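Local coordinates for NADH oxidoreductase (Mesorhizobium loti, PDB 3PI7) that probably binds NADPH and acts as an NADPH:quinone reductase of the zinc-binding-dehydrogenase-like, medium-chain family, at the interface of chains A and B. Coordinates in Å, arbitrary orientation; residue numbers count along the deposited sequence, not the author numbering. Chains: chain A/B, NADH oxidoreductase.

The interface of chains A and B. Residues chain A 261-263, 287-289; chain B 275, 278-279.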
# COMPACT_ATOMS: atom_id res chain seq x y z
N ILE A 261 -2.12 -4.93 6.61
CA ILE A 261 -1.91 -6.38 6.62
C ILE A 261 -1.07 -6.75 7.84
O ILE A 261 0.02 -6.20 8.00
CB ILE A 261 -1.23 -6.81 5.29
CG1 ILE A 261 -2.24 -6.64 4.13
CG2 ILE A 261 -0.73 -8.27 5.41
CD1 ILE A 261 -1.74 -6.94 2.68
N TYR A 262 -1.53 -7.68 8.67
CA TYR A 262 -0.72 -8.08 9.84
C TYR A 262 -0.61 -9.63 9.94
O TYR A 262 0.04 -10.15 10.84
CB TYR A 262 -1.29 -7.47 11.11
CG TYR A 262 -2.61 -8.05 11.52
CD1 TYR A 262 -3.81 -7.48 11.10
CD2 TYR A 262 -2.68 -9.12 12.41
CE1 TYR A 262 -5.04 -7.99 11.51
CE2 TYR A 262 -3.90 -9.68 12.78
CZ TYR A 262 -5.07 -9.08 12.36
OH TYR A 262 -6.27 -9.57 12.78
N GLY A 263 -1.17 -10.33 8.96
CA GLY A 263 -1.10 -11.79 8.89
C GLY A 263 -1.38 -12.24 7.47
O GLY A 263 -1.89 -11.45 6.67
N GLY A 287 1.64 -2.59 6.20
CA GLY A 287 1.71 -3.72 7.11
C GLY A 287 1.76 -3.26 8.55
O GLY A 287 2.05 -2.10 8.83
N PHE A 288 1.47 -4.16 9.45
CA PHE A 288 1.62 -3.89 10.85
C PHE A 288 2.37 -5.06 11.46
O PHE A 288 1.95 -6.20 11.25
CB PHE A 288 0.25 -3.70 11.55
CG PHE A 288 0.46 -3.47 13.03
CD1 PHE A 288 0.55 -4.54 13.92
CD2 PHE A 288 0.64 -2.18 13.53
CE1 PHE A 288 0.77 -4.32 15.28
CE2 PHE A 288 0.87 -1.97 14.89
CZ PHE A 288 0.96 -3.05 15.74
N TRP A 289 3.38 -4.76 12.27
CA TRP A 289 4.18 -5.75 12.97
C TRP A 289 4.40 -5.25 14.38
O TRP A 289 4.94 -4.17 14.56
CB TRP A 289 5.50 -5.97 12.22
CG TRP A 289 6.38 -7.05 12.76
CD1 TRP A 289 6.03 -8.10 13.56
CD2 TRP A 289 7.77 -7.21 12.45
NE1 TRP A 289 7.14 -8.88 13.82
CE2 TRP A 289 8.23 -8.33 13.18
CE3 TRP A 289 8.69 -6.48 11.69
CZ2 TRP A 289 9.55 -8.79 13.08
CZ3 TRP A 289 9.99 -6.92 11.60
CH2 TRP A 289 10.42 -8.06 12.30
N PRO B 275 2.80 -10.68 0.65
CA PRO B 275 2.27 -9.67 1.57
C PRO B 275 3.04 -9.58 2.89
O PRO B 275 3.06 -8.51 3.49
CB PRO B 275 0.81 -10.13 1.82
CG PRO B 275 0.47 -10.89 0.60
CD PRO B 275 1.75 -11.65 0.27
N LEU B 278 5.15 -6.53 3.55
CA LEU B 278 4.60 -5.30 4.12
C LEU B 278 4.70 -5.39 5.64
O LEU B 278 4.94 -4.39 6.30
CB LEU B 278 3.15 -5.05 3.69
CG LEU B 278 3.00 -4.68 2.21
CD1 LEU B 278 2.43 -5.83 1.44
CD2 LEU B 278 2.18 -3.44 2.04
N ILE B 279 4.54 -6.60 6.18
CA ILE B 279 4.62 -6.80 7.65
C ILE B 279 6.05 -6.65 8.14
O ILE B 279 6.33 -5.75 8.93
CB ILE B 279 4.06 -8.17 8.06
CG1 ILE B 279 2.62 -8.39 7.56
CG2 ILE B 279 4.24 -8.44 9.58
CD1 ILE B 279 2.14 -9.84 7.65
O HOH W 1 4.26 -1.48 6.05
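B:Ile279 pushes its branched side chain between two backbone stretches of chain A, 261-263 and 287-289, and buries 87 Å² there. Apolar contact dominates. The two branches part ways at CB: CG1 lies anti to the carbonyl carbon (chi1 -55°) and heads for the 261-263 stretch, while CG2 turns to the other. CG1 packs 3.4 Å from the carbonyl O of A:Ile261, and the terminal CD1 reaches on over the peptide joining A:Tyr262 and A:Gly263, 3.6 Å from A:Gly263 N. The A:Ile261 side chain crosses that of B:Ile279 at about a right angle, its CG2 methyl 4.0 Å from B:Ile279 CD1, while its other branch ends in CD1 beside the ring of B:Pro275. On the opposite flank, B:Ile279 CG2 lies 3.8 Å from A:Trp289 CB and also touches the carbonyl O of A:Phe288. An alanine in place of B:Ile279 would probably open a gap between the two stretches, leaving the A:Tyr262-A:Gly263 peptide and the A:Ile261 methyl without their apolar cover. B:Leu278 lays its CB 3.9 Å from CA of A:Gly287, where no side chain intervenes.

Polar groups meet less directly. The carbonyl O of B:Ile279 abuts A:Trp289 CB at 3.4 Å, a van der Waals contact, with the oxygen set off the indole plane on the CE3 side of the ring. One water bridges the chains, 2.9 Å from A:Gly287 N and also bound to B:Leu278 O.

In the fold, the short helix 276-280 of chain B, with B:Pro275 just before it, meets the ends of strands 258-261 and 284-287 of chain A and the loops that follow them. A two-fold twin repeats the patch within what may be a dimer interface.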